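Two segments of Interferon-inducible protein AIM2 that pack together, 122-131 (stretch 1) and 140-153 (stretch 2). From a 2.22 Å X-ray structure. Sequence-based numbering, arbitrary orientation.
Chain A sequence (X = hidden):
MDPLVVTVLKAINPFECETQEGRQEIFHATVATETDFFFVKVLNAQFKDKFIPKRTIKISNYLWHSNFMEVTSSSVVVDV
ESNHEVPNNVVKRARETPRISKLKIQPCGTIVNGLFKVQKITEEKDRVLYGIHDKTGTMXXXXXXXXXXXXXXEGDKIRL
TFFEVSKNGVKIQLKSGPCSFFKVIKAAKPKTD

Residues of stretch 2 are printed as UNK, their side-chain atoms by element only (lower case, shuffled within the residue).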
ATOM      1  N   THR A 122      -2.258  -7.004  20.368  1.00 85.35           N
ATOM      2  CA  THR A 122      -3.166  -8.022  20.901  1.00 87.57           C
ATOM      3  C   THR A 122      -3.046  -9.287  20.044  1.00 86.74           C
ATOM      4  O   THR A 122      -3.524  -9.328  18.910  1.00 86.46           O
ATOM      5  CB  THR A 122      -4.632  -7.541  20.928  1.00 83.87           C
ATOM      6  OG1 THR A 122      -4.719  -6.299  21.637  1.00 69.30           O
ATOM      7  CG2 THR A 122      -5.524  -8.578  21.607  1.00 72.77           C
ATOM      8  N   GLU A 123      -2.357 -10.292  20.586  1.00 83.37           N
ATOM      9  CA  GLU A 123      -2.051 -11.544  19.888  1.00 87.61           C
ATOM     10  C   GLU A 123      -3.150 -12.608  19.944  1.00 87.99           C
ATOM     11  O   GLU A 123      -3.756 -12.831  20.993  1.00 87.89           O
ATOM     12  CB  GLU A 123      -0.771 -12.154  20.461  1.00 99.99           C
ATOM     13  CG  GLU A 123       0.460 -11.978  19.587  1.00114.26           C
ATOM     14  CD  GLU A 123       1.739 -12.317  20.334  1.00122.14           C
ATOM     15  OE1 GLU A 123       1.679 -12.454  21.577  1.00125.83           O
ATOM     16  OE2 GLU A 123       2.794 -12.450  19.679  1.00116.94           O
ATOM     17  N   GLU A 124      -3.369 -13.279  18.811  1.00 92.49           N
ATOM     18  CA  GLU A 124      -4.258 -14.443  18.707  1.00102.93           C
ATOM     19  C   GLU A 124      -3.765 -15.324  17.549  1.00118.34           C
ATOM     20  O   GLU A 124      -3.166 -14.818  16.600  1.00124.56           O
ATOM     21  CB  GLU A 124      -5.704 -13.993  18.450  1.00 89.07           C
ATOM     22  CG  GLU A 124      -6.428 -13.442  19.672  1.00 85.22           C
ATOM     23  CD  GLU A 124      -7.611 -12.554  19.325  1.00 90.22           C
ATOM     24  OE1 GLU A 124      -7.818 -12.264  18.136  1.00 95.08           O
ATOM     25  OE2 GLU A 124      -8.337 -12.135  20.246  1.00101.25           O
ATOM     26  N   LYS A 125      -4.003 -16.634  17.627  1.00120.49           N
ATOM     27  CA  LYS A 125      -3.498 -17.572  16.615  1.00118.03           C
ATOM     28  C   LYS A 125      -4.164 -17.424  15.246  1.00116.42           C
ATOM     29  O   LYS A 125      -3.702 -17.998  14.259  1.00122.08           O
ATOM     30  CB  LYS A 125      -3.618 -19.017  17.103  1.00123.56           C
ATOM     31  CG  LYS A 125      -4.986 -19.616  16.880  1.00124.00           C
ATOM     32  CD  LYS A 125      -5.057 -21.004  17.453  1.00117.35           C
ATOM     33  CE  LYS A 125      -6.436 -21.588  17.309  1.00103.39           C
ATOM     34  NZ  LYS A 125      -6.515 -22.301  16.020  1.00 95.81           N
ATOM     35  N   ASP A 126      -5.250 -16.658  15.197  1.00108.01           N
ATOM     36  CA  ASP A 126      -5.979 -16.408  13.958  1.00101.46           C
ATOM     37  C   ASP A 126      -5.830 -14.961  13.467  1.00 98.13           C
ATOM     38  O   ASP A 126      -6.039 -14.667  12.288  1.00 98.39           O
ATOM     39  CB  ASP A 126      -7.460 -16.717  14.154  1.00 95.79           C
ATOM     40  CG  ASP A 126      -8.002 -16.160  15.457  1.00 96.86           C
ATOM     41  OD1 ASP A 126      -7.311 -16.275  16.489  1.00 77.55           O
ATOM     42  OD2 ASP A 126      -9.122 -15.612  15.446  1.00110.36           O
ATOM     43  N   ARG A 127      -5.483 -14.054  14.374  1.00 83.02           N
ATOM     44  CA  ARG A 127      -5.315 -12.659  13.999  1.00 86.54           C
ATOM     45  C   ARG A 127      -4.442 -11.931  15.007  1.00 89.85           C
ATOM     46  O   ARG A 127      -4.319 -12.342  16.158  1.00 82.62           O
ATOM     47  CB  ARG A 127      -6.677 -11.964  13.900  1.00 84.04           C
ATOM     48  CG  ARG A 127      -7.455 -11.911  15.201  1.00 73.84           C
ATOM     49  CD  ARG A 127      -8.815 -11.259  15.015  1.00 73.17           C
ATOM     50  NE  ARG A 127      -9.567 -11.888  13.934  1.00 88.23           N
ATOM     51  CZ  ARG A 127     -10.717 -11.428  13.452  1.00 98.50           C
ATOM     52  NH1 ARG A 127     -11.249 -10.316  13.938  1.00 98.69           N
ATOM     53  NH2 ARG A 127     -11.327 -12.076  12.468  1.00 98.80           N
ATOM     54  N   VAL A 128      -3.842 -10.838  14.555  1.00 78.71           N
ATOM     55  CA  VAL A 128      -3.099  -9.940  15.420  1.00 72.70           C
ATOM     56  C   VAL A 128      -3.619  -8.523  15.244  1.00 69.73           C
ATOM     57  O   VAL A 128      -3.811  -8.053  14.117  1.00 71.04           O
ATOM     58  CB  VAL A 128      -1.582 -10.001  15.143  1.00 74.65           C
ATOM     59  CG1 VAL A 128      -0.816  -9.229  16.195  1.00 79.14           C
ATOM     60  CG2 VAL A 128      -1.103 -11.445  15.100  1.00 68.50           C
ATOM     61  N   LEU A 129      -3.872  -7.855  16.363  1.00 71.26           N
ATOM     62  CA  LEU A 129      -4.367  -6.487  16.332  1.00 76.33           C
ATOM     63  C   LEU A 129      -3.247  -5.579  16.806  1.00 80.10           C
ATOM     64  O   LEU A 129      -2.691  -5.775  17.886  1.00 80.02           O
ATOM     65  CB  LEU A 129      -5.599  -6.317  17.220  1.00 74.86           C
ATOM     66  CG  LEU A 129      -6.553  -5.205  16.777  1.00 84.51           C
ATOM     67  CD1 LEU A 129      -7.093  -5.509  15.387  1.00 93.62           C
ATOM     68  CD2 LEU A 129      -7.694  -5.006  17.758  1.00 89.15           C
ATOM     69  N   TYR A 130      -2.912  -4.587  15.990  1.00 73.23           N
ATOM     70  CA  TYR A 130      -1.817  -3.695  16.324  1.00 58.22           C
ATOM     71  C   TYR A 130      -2.368  -2.323  16.659  1.00 60.93           C
ATOM     72  O   TYR A 130      -2.980  -1.666  15.821  1.00 64.62           O
ATOM     73  CB  TYR A 130      -0.841  -3.598  15.153  1.00 51.60           C
ATOM     74  CG  TYR A 130      -0.115  -4.895  14.834  1.00 67.43           C
ATOM     75  CD1 TYR A 130       1.084  -5.215  15.461  1.00 63.57           C
ATOM     76  CD2 TYR A 130      -0.612  -5.783  13.890  1.00 70.08           C
ATOM     77  CE1 TYR A 130       1.760  -6.389  15.165  1.00 65.52           C
ATOM     78  CE2 TYR A 130       0.055  -6.957  13.585  1.00 65.25           C
ATOM     79  CZ  TYR A 130       1.238  -7.256  14.225  1.00 64.47           C
ATOM     80  OH  TYR A 130       1.903  -8.424  13.925  1.00 72.61           O
ATOM     81  N   GLY A 131      -2.158  -1.891  17.899  1.00 53.32           N
ATOM     82  CA  GLY A 131      -2.524  -0.540  18.265  1.00 64.39           C
ATOM     83  C   GLY A 131      -1.450   0.351  17.676  1.00 74.77           C
ATOM     84  O   GLY A 131      -0.286   0.245  18.039  1.00 64.99           O
ATOM     85  N   UNK A 140      -6.374   0.886  15.027  1.00 70.10           N
ATOM     86  CA  UNK A 140      -6.033  -0.525  15.113  1.00 62.73           C
ATOM     87  C   UNK A 140      -5.777  -1.110  13.727  1.00 52.84           C
ATOM     88  O   UNK A 140      -6.420  -0.737  12.747  1.00 52.24           O
ATOM     89  o   UNK A 140      -9.301  -1.985  17.708  1.00 80.77           O
ATOM     90  c   UNK A 140      -8.185  -1.639  18.150  1.00 88.25           C
ATOM     91  c   UNK A 140      -7.311  -0.741  17.292  1.00 80.33           C
ATOM     92  c   UNK A 140      -7.118  -1.276  15.878  1.00 78.68           C
ATOM     93  o   UNK A 140      -7.758  -1.994  19.270  1.00 87.54           O
ATOM     94  N   UNK A 141      -4.799  -2.000  13.642  1.00 49.74           N
ATOM     95  CA  UNK A 141      -4.445  -2.584  12.366  1.00 57.79           C
ATOM     96  C   UNK A 141      -4.618  -4.063  12.495  1.00 73.15           C
ATOM     97  O   UNK A 141      -3.926  -4.710  13.278  1.00 69.98           O
ATOM     98  c   UNK A 141      -2.847  -0.792  11.734  1.00 52.79           C
ATOM     99  c   UNK A 141      -2.605  -3.049  10.719  1.00 47.07           C
ATOM    100  c   UNK A 141      -2.996  -2.267  11.969  1.00 61.10           C
ATOM    101  N   UNK A 142      -5.566  -4.587  11.730  1.00 69.02           N
ATOM    102  CA  UNK A 142      -5.964  -5.977  11.841  1.00 65.00           C
ATOM    103  C   UNK A 142      -5.253  -6.829  10.805  1.00 58.54           C
ATOM    104  O   UNK A 142      -5.498  -6.698   9.613  1.00 65.92           O
ATOM    105  c   UNK A 142      -7.957  -8.207  12.894  1.00 64.52           C
ATOM    106  c   UNK A 142      -9.698  -7.129  11.468  1.00 67.29           C
ATOM    107  c   UNK A 142      -8.215  -7.410  11.631  1.00 74.03           C
ATOM    108  c   UNK A 142      -7.481  -6.069  11.673  1.00 74.31           C
ATOM    109  N   UNK A 143      -4.370  -7.704  11.265  1.00 62.42           N
ATOM    110  CA  UNK A 143      -3.674  -8.599  10.357  1.00 60.27           C
ATOM    111  C   UNK A 143      -4.225 -10.006  10.607  1.00 75.79           C
ATOM    112  O   UNK A 143      -4.030 -10.576  11.679  1.00 87.39           O
ATOM    113  c   UNK A 143      -2.154  -8.566  10.584  1.00 68.27           C
ATOM    114  c   UNK A 143      -1.583  -7.214  10.163  1.00 75.49           C
ATOM    115  c   UNK A 143      -1.470  -9.707   9.838  1.00 61.00           C
ATOM    116  N   UNK A 144      -4.983 -10.551   9.672  1.00 81.31           N
ATOM    117  CA  UNK A 144      -5.512 -11.901   9.836  1.00 87.80           C
ATOM    118  C   UNK A 144      -4.495 -13.003   9.612  1.00 97.43           C
ATOM    119  O   UNK A 144      -3.614 -12.890   8.785  1.00 96.96           O
ATOM    120  c   UNK A 144      -7.858 -11.155   9.395  1.00 82.99           C
ATOM    121  c   UNK A 144      -8.139 -11.243  10.877  1.00 97.47           C
ATOM    122  c   UNK A 144      -9.141 -11.388   8.637  1.00 91.27           C
ATOM    123  c   UNK A 144      -6.748 -12.109   8.983  1.00 68.64           C
ATOM    124  N   UNK A 145      -4.662 -14.090  10.345  1.00107.59           N
ATOM    125  CA  UNK A 145      -3.882 -15.295  10.145  1.00125.87           C
ATOM    126  C   UNK A 145      -2.370 -15.418  10.185  1.00140.07           C
ATOM    127  O   UNK A 145      -1.780 -15.821   9.195  1.00147.62           O
ATOM    128  N   UNK A 146      -1.723 -15.053  11.282  1.00141.57           N
ATOM    129  CA  UNK A 146      -0.292 -15.330  11.407  1.00145.58           C
ATOM    130  C   UNK A 146       0.158 -15.376  12.871  1.00150.18           C
ATOM    131  O   UNK A 146      -0.580 -14.930  13.739  1.00149.48           O
ATOM    132  c   UNK A 146       0.520 -14.299  10.620  1.00142.77           C
ATOM    133  o   UNK A 146       1.980 -15.233   8.963  1.00132.81           O
ATOM    134  c   UNK A 146       0.873 -14.763   9.215  1.00136.16           C
ATOM    135  n   UNK A 146      -0.056 -14.601   8.289  1.00130.40           N
ATOM    136  N   UNK A 147       1.344 -15.917  13.163  1.00153.32           N
ATOM    137  CA  UNK A 147       1.905 -15.763  14.517  1.00155.70           C
ATOM    138  C   UNK A 147       2.276 -14.324  14.976  1.00160.19           C
ATOM    139  O   UNK A 147       1.942 -14.013  16.122  1.00160.50           O
ATOM    140  c   UNK A 147       3.143 -16.672  14.507  1.00152.65           C
ATOM    141  c   UNK A 147       3.037 -17.531  13.284  1.00149.61           C
ATOM    142  c   UNK A 147       2.019 -16.960  12.365  1.00149.65           C
ATOM    143  N   UNK A 148       2.925 -13.464  14.181  1.00155.47           N
ATOM    144  CA  UNK A 148       3.427 -13.732  12.838  1.00152.00           C
ATOM    145  C   UNK A 148       4.866 -14.193  12.975  1.00153.99           C
ATOM    146  O   UNK A 148       5.341 -14.433  14.085  1.00155.86           O
ATOM    147  c   UNK A 148       3.349 -12.463  11.980  1.00146.60           C
ATOM    148  o   UNK A 148       3.478 -12.766  10.600  1.00144.71           O
ATOM    149  N   UNK A 149       5.567 -14.301  11.855  1.00149.32           N
ATOM    150  CA  UNK A 149       6.971 -14.668  11.899  1.00140.71           C
ATOM    151  C   UNK A 149       7.704 -13.369  12.146  1.00132.32           C
ATOM    152  O   UNK A 149       8.827 -13.337  12.646  1.00124.09           O
ATOM    153  c   UNK A 149       7.573 -17.333   9.123  1.00126.42           C
ATOM    154  c   UNK A 149       7.430 -15.315  10.590  1.00134.99           C
ATOM    155  c   UNK A 149       6.860 -16.700  10.312  1.00129.65           C
ATOM    156  n   UNK A 149       5.710 -18.816   8.398  1.00131.38           N
ATOM    157  c   UNK A 149       7.112 -18.762   8.886  1.00128.70           C
ATOM    158  N   UNK A 150       7.015 -12.292  11.792  1.00133.51           N
ATOM    159  CA  UNK A 150       7.459 -10.935  12.037  1.00129.46           C
ATOM    160  C   UNK A 150       7.044 -10.518  13.447  1.00121.05           C
ATOM    161  O   UNK A 150       5.996  -9.897  13.636  1.00127.70           O
ATOM    162  c   UNK A 150       6.830  -9.974  11.009  1.00129.16           C
ATOM    163  o   UNK A 150       5.442 -10.292  10.839  1.00134.49           O
ATOM    164  c   UNK A 150       7.536 -10.080   9.665  1.00121.34           C
ATOM    165  N   UNK A 151       7.851 -10.890  14.437  1.00 98.69           N
ATOM    166  CA  UNK A 151       7.550 -10.556  15.824  1.00 98.21           C
ATOM    167  C   UNK A 151       7.846  -9.089  16.140  1.00100.32           C
ATOM    168  O   UNK A 151       8.982  -8.612  16.074  1.00 87.83           O
ATOM    169  c   UNK A 151      10.450 -12.324  17.738  1.00116.83           C
ATOM    170  c   UNK A 151      10.230 -13.789  17.368  1.00121.35           C
ATOM    171  c   UNK A 151       8.305 -11.513  16.747  1.00105.56           C
ATOM    172  n   UNK A 151      10.822 -14.713  18.371  1.00124.00           N
ATOM    173  c   UNK A 151       9.821 -11.400  16.709  1.00108.33           C
ATOM    174  N   UNK A 152       6.784  -8.369  16.470  1.00100.32           N
ATOM    175  CA  UNK A 152       6.877  -6.943  16.706  1.00 92.38           C
ATOM    176  C   UNK A 152       6.661  -6.615  18.179  1.00 86.70           C
ATOM    177  O   UNK A 152       5.669  -7.034  18.767  1.00 78.59           O
ATOM    178  s   UNK A 152       5.248  -4.640  16.357  1.00 74.09           S
ATOM    179  c   UNK A 152       5.869  -6.226  15.806  1.00 94.68           C
ATOM    180  N   UNK A 153       7.588  -5.867  18.768  1.00 89.48           N
ATOM    181  CA  UNK A 153       7.465  -5.443  20.161  1.00 89.82           C
ATOM    182  C   UNK A 153       6.997  -3.992  20.186  1.00 97.11           C
ATOM    183  O   UNK A 153       7.027  -3.312  19.159  1.00101.02           O
ATOM    184  c   UNK A 153      10.946  -6.932  21.063  1.00105.81           C
ATOM    185  c   UNK A 153       9.459  -6.953  20.765  1.00 99.16           C
ATOM    186  o   UNK A 153      11.648  -7.894  20.686  1.00108.29           O
ATOM    187  c   UNK A 153       8.811  -5.576  20.886  1.00 88.44           C
ATOM    188  o   UNK A 153      11.415  -5.948  21.670  1.00110.75           O
TER

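Position 140 carries three carbons in a row, the last bearing two oxygens, and one of these oxygens lies 3.4 Å from Leu 129 CD2: a carboxylate on a two-carbon spacer, Glu 140. Its CA also sits 3.3 Å from Tyr 130 O, as expected between close antiparallel strands.

Position 141 has three carbons, forked at CB, with CB 4.1 Å from Tyr 130 CB. This is Val 141. Its backbone N and O both pair with Tyr 130.

At 142, four carbons fork at the second, and one and the same terminal methyl lies 3.8 Å from both Leu 129 CD1 and Arg 127 CD; the fork beyond CB makes it Leu 142.

Position 143 repeats the three-carbon fork at CB, with a methyl 3.8 Å from Tyr 130 CE2: Val 143.

Position 144 again has four carbons forked at the second. A methyl approaches Arg 127 CB to 3.4 Å and covers one face of the guanidinium, identifying Leu 144.

Position 145 has no side-chain atoms, so it is Gly 145. Its phi of 57° favours glycine, and its N donates a very short hydrogen bond to Asp 126 O, 2.5 Å.

Position 146 has two carbons, the second carrying one oxygen and one nitrogen, an amide: Asn 146. Its CA-to-CB bond points away from stretch 1, while its backbone O lies 3.8 Å from Val 128 CG2.

Three carbons at 147 close a ring onto the backbone N, giving Pro 147, whose CA-to-CB bond points away from stretch 1.

Position 148, one carbon then one oxygen, is Ser 148, preceded by a cis peptide bond.

Position 149, four carbons in a row ending in nitrogen, is Lys 149, out of reach of stretch 1.

At 150, CB carries one oxygen and one carbon: Thr 150. Its backbone O is 4.4 Å from Tyr 130 OH.

Position 151 repeats the four-carbon chain with terminal nitrogen; the CA-to-CB bond of Lys 151 points away.

Position 152 has one carbon then sulfur, the sulfur 4.1 Å from Tyr 130 CE1: Cys 152, its CA-to-CB bond pointing toward stretch 1.

Position 153, three carbons ending in two oxygens, is Glu 153, out of reach.

The rule is antiparallel pairing with alternating faces. Val 128 and Val 143 exchange two backbone hydrogen bonds, N to O, each 2.9 Å, as do Tyr 130 and Val 141. On one face, Tyr 130 packs against the two beta-branched valines, and the loop returns Cys 152 to its ring; on the other, leucines meet Leu 129 and the Arg 127 side chain. Glycine then turns the chain out of the strand.

Stretch 2 (140-153) EVLVLGNPSKTKCE
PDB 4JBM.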